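Local coordinates for protein T cell receptor mu chain (Monodelphis domestica, PDB 7L15) that forms the mu chain of the marsupial gamma-mu T cell receptor, pairing with a gamma chain and probably taking part in antigen recognition, at residues A[111-114]-A[115-118]; A[170-173]-A[174-177]. All coordinates share one frame; numbering follows the deposited sequence.

Contact 1. Residues A[111-114]-A[115-118]; sequences NGDD and TDKL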
loop_
_atom_site.group_PDB
_atom_site.type_symbol
_atom_site.label_atom_id
_atom_site.label_comp_id
_atom_site.label_asym_id
_atom_site.label_seq_id
_atom_site.Cartn_x
_atom_site.Cartn_y
_atom_site.Cartn_z
ATOM N N ASN A 111 -14.964 -5.788 -27.042
ATOM C CA ASN A 111 -14.952 -6.297 -28.411
ATOM C C ASN A 111 -14.047 -7.511 -28.557
ATOM O O ASN A 111 -14.320 -8.382 -29.388
ATOM C CB ASN A 111 -14.522 -5.201 -29.385
ATOM C CG ASN A 111 -15.427 -3.998 -29.321
ATOM O OD1 ASN A 111 -16.644 -4.138 -29.196
ATOM N ND2 ASN A 111 -14.843 -2.803 -29.386
ATOM N N GLY A 112 -12.976 -7.592 -27.768
ATOM C CA GLY A 112 -12.055 -8.702 -27.887
ATOM C C GLY A 112 -10.611 -8.245 -27.921
ATOM O O GLY A 112 -9.692 -9.048 -27.734
ATOM N N ASP A 113 -10.399 -6.949 -28.138
ATOM C CA ASP A 113 -9.074 -6.395 -28.341
ATOM C C ASP A 113 -8.627 -5.605 -27.114
ATOM O O ASP A 113 -9.212 -5.727 -26.033
ATOM C CB ASP A 113 -9.091 -5.539 -29.604
ATOM C CG ASP A 113 -10.262 -4.586 -29.638
ATOM O OD1 ASP A 113 -10.852 -4.327 -28.572
ATOM O OD2 ASP A 113 -10.602 -4.103 -30.739
ATOM N N ASP A 114 -7.598 -4.777 -27.294
ATOM C CA ASP A 114 -6.991 -4.007 -26.220
ATOM C C ASP A 114 -7.883 -2.890 -25.701
ATOM O O ASP A 114 -7.464 -2.161 -24.789
ATOM C CB ASP A 114 -5.662 -3.424 -26.692
ATOM C CG ASP A 114 -4.507 -4.395 -26.528
ATOM O OD1 ASP A 114 -4.741 -5.599 -26.256
ATOM O OD2 ASP A 114 -3.353 -3.940 -26.655
ATOM N N THR A 115 -9.083 -2.725 -26.248
ATOM C CA THR A 115 -10.045 -1.796 -25.677
ATOM C C THR A 115 -10.939 -2.451 -24.636
ATOM O O THR A 115 -11.781 -1.763 -24.051
ATOM C CB THR A 115 -10.924 -1.196 -26.773
ATOM O OG1 THR A 115 -11.576 -2.262 -27.472
ATOM C CG2 THR A 115 -10.082 -0.371 -27.745
ATOM N N ASP A 116 -10.802 -3.761 -24.425
ATOM C CA ASP A 116 -11.608 -4.465 -23.436
ATOM C C ASP A 116 -11.371 -3.890 -22.046
ATOM O O ASP A 116 -10.298 -3.363 -21.734
ATOM C CB ASP A 116 -11.284 -5.969 -23.442
ATOM C CG ASP A 116 -11.865 -6.697 -24.656
ATOM O OD1 ASP A 116 -12.500 -6.029 -25.497
ATOM O OD2 ASP A 116 -11.700 -7.933 -24.767
ATOM N N LYS A 117 -12.389 -3.985 -21.204
ATOM C CA LYS A 117 -12.261 -3.607 -19.805
ATOM C C LYS A 117 -12.406 -4.825 -18.901
ATOM O O LYS A 117 -12.912 -5.882 -19.295
ATOM C CB LYS A 117 -13.302 -2.561 -19.398
ATOM C CG LYS A 117 -14.725 -3.033 -19.624
ATOM C CD LYS A 117 -15.787 -1.996 -19.221
ATOM C CE LYS A 117 -17.185 -2.630 -19.344
ATOM N NZ LYS A 117 -18.291 -1.844 -18.718
ATOM N N LEU A 118 -11.937 -4.646 -17.678
ATOM C CA LEU A 118 -12.232 -5.532 -16.573
ATOM C C LEU A 118 -13.400 -4.928 -15.807
ATOM O O LEU A 118 -13.414 -3.721 -15.555
ATOM C CB LEU A 118 -11.006 -5.680 -15.671
ATOM C CG LEU A 118 -9.848 -6.401 -16.367
ATOM C CD1 LEU A 118 -8.616 -6.467 -15.467
ATOM C CD2 LEU A 118 -10.338 -7.796 -16.727
HETATM O O HOH W 1 -13.673 -2.877 -26.379
#

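Contact 2. Residues A[170-173]-A[174-177]; sequences TLIS and AQSL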
loop_
_atom_site.group_PDB
_atom_site.type_symbol
_atom_site.label_atom_id
_atom_site.label_comp_id
_atom_site.label_asym_id
_atom_site.label_seq_id
_atom_site.Cartn_x
_atom_site.Cartn_y
_atom_site.Cartn_z
ATOM N N THR A 170 5.868 10.876 35.446
ATOM C CA THR A 170 4.657 11.346 34.785
ATOM C C THR A 170 4.743 11.178 33.264
ATOM O O THR A 170 5.814 11.341 32.660
ATOM C CB THR A 170 4.358 12.795 35.181
ATOM O OG1 THR A 170 5.478 13.629 34.858
ATOM C CG2 THR A 170 4.092 12.885 36.702
ATOM N N LEU A 171 3.599 10.815 32.665
ATOM C CA LEU A 171 3.504 10.548 31.233
ATOM C C LEU A 171 3.987 11.738 30.428
ATOM O O LEU A 171 3.603 12.875 30.697
ATOM C CB LEU A 171 2.063 10.237 30.854
ATOM C CG LEU A 171 1.484 8.840 31.029
ATOM C CD1 LEU A 171 0.021 8.920 30.718
ATOM C CD2 LEU A 171 2.162 7.850 30.095
ATOM N N ILE A 172 4.826 11.490 29.426
ATOM C CA ILE A 172 5.279 12.616 28.619
ATOM C C ILE A 172 4.209 12.902 27.574
ATOM O O ILE A 172 3.297 12.096 27.366
ATOM C CB ILE A 172 6.660 12.368 27.970
ATOM C CG1 ILE A 172 6.575 11.379 26.814
ATOM C CG2 ILE A 172 7.655 11.848 28.987
ATOM C CD1 ILE A 172 7.937 11.101 26.145
ATOM N N SER A 173 4.307 14.056 26.926
ATOM C CA SER A 173 3.353 14.472 25.915
ATOM C C SER A 173 3.631 13.798 24.568
ATOM O O SER A 173 4.739 13.331 24.282
ATOM C CB SER A 173 3.404 15.991 25.745
ATOM O OG SER A 173 4.715 16.401 25.393
ATOM N N ALA A 174 2.586 13.754 23.739
ATOM C CA ALA A 174 2.678 13.363 22.327
ATOM C C ALA A 174 3.218 11.941 22.129
ATOM O O ALA A 174 3.936 11.665 21.163
ATOM C CB ALA A 174 3.508 14.375 21.533
ATOM N N GLN A 175 2.842 11.025 23.025
ATOM C CA GLN A 175 3.160 9.609 22.862
ATOM C C GLN A 175 2.260 8.967 21.817
ATOM O O GLN A 175 1.079 9.312 21.712
ATOM C CB GLN A 175 2.993 8.863 24.185
ATOM C CG GLN A 175 4.041 9.178 25.219
ATOM C CD GLN A 175 3.788 8.456 26.530
ATOM O OE1 GLN A 175 3.704 7.220 26.578
ATOM N NE2 GLN A 175 3.664 9.223 27.603
ATOM N N SER A 176 2.820 8.014 21.056
ATOM C CA SER A 176 2.083 7.271 20.031
ATOM C C SER A 176 2.863 6.020 19.613
ATOM O O SER A 176 4.088 6.060 19.473
ATOM C CB SER A 176 1.799 8.138 18.804
ATOM O OG SER A 176 3.012 8.570 18.232
ATOM N N LEU A 177 2.132 4.935 19.358
ATOM C CA LEU A 177 2.693 3.597 19.216
ATOM C C LEU A 177 2.467 3.058 17.811
ATOM O O LEU A 177 1.338 3.071 17.313
ATOM C CB LEU A 177 2.045 2.646 20.223
ATOM C CG LEU A 177 2.440 1.177 20.091
ATOM C CD1 LEU A 177 3.868 0.979 20.544
ATOM C CD2 LEU A 177 1.503 0.338 20.909
#

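Contact 1. Residues A[111-114]-A[115-118]
Asp116 turns its carboxylate back toward the start of the loop and takes the backbone N-H of Gly112. The bond from Gly112 N to Asp116 OD1 is 2.8 Å and nearly straight (162°). It uses the syn lone pair of OD1, on the side of the other oxygen. Asp116 CG lies anti to its own carbonyl carbon (chi1 -74°), which brings OD1 to that N-H. Asp113 to Asp116 form a type I beta turn, closed by the 3.0 Å bond from Asp116 N to Asp113 O. That donor sits above the carbonyl plane.

The side chains of Asp113 and Thr115 cross at a slant. Asp113 CG lies between its backbone N and carbonyl carbon (chi1 48°), and OD1 faces the residue two places on. Asp113 OD1 accepts a weak hydrogen bond from Thr115 N at 3.3 Å, an Asx turn. Thr115 OG1 also lies very close to Asp113 OD1; so short a contact is doubtful.

The loop joins strand 101-109 to strand 117-120, the place of CDR3 in a V domain. Tyr34 of the gamma chain packs on Asp114 and Thr115. The carboxylates of Asp113 and Asp116 carry like charge, with Asp113 OD1 3.9 Å from Asp116 OD1. Arg108 makes a salt bridge to Asp116 OD2 and a hydrogen bond to Asp113 O, so its charge probably offsets part of that repulsion.

Contact 2. Residues A[170-173]-A[174-177]
A corner between the two sheets of the C1-set immunoglobulin domain holds this contact. The chain leaves strand 170-173, turns at Ala174 and enters strand 175-181 of the other sheet. Gln175 reaches back across the corner. Its side-chain amide gives a hydrogen bond from NE2 to the backbone O of Ile172, 2.9 Å long with an N-H...O angle of 162°. The oxygen lies close to the amide plane of Gln175, and the donor is tilted 27° from the carbonyl plane of Ile172. The Gln175 chain is extended beyond CG (chi2 177°), and this length carries the amide to the strand before the corner.

Two aliphatic side chains meet the glutamine at about a right angle. Leu171 brings CD2 to 3.2 Å from Gln175 NE2. Ile172 CG1 touches the stem of the glutamine, 3.7 Å from Gln175 CG, and is equally near NE2.

The corner is a crossing between edge strands of a beta sandwich. Strand 170-173 borders one four-stranded sheet, beside strand 162-167. Strand 175-181 borders the other, beside strand 187-194. Gln175 OE1 accepts hydrogen bonds from Leu165 N and His191 NE2, so the amide is held at both ends and its rotation is fixed. Those two partners come from different sheets, and the one side chain ties both to the corner. Ala174 takes a left-handed backbone conformation with positive phi, which lets the chain change direction beside Ser173.

Contact 1 comes first along the chain, in the V-set domain, and contact 2 follows in the C1-set domain. They share no sheet. Their centres are 54 Å apart, their nearest atoms about 36 Å apart, and they lie on opposite sides of the chain's centre. Residues 111-118 run from a loop into strand 117-120 of the V-domain sheet, against the gamma chain. Residues 170-177 pass from one C-domain sheet to the other, and no other protein chain of the assembly touches them. The first contact thus belongs to the variable domain, at its face against the gamma chain. The second belongs to the sandwich of the constant domain.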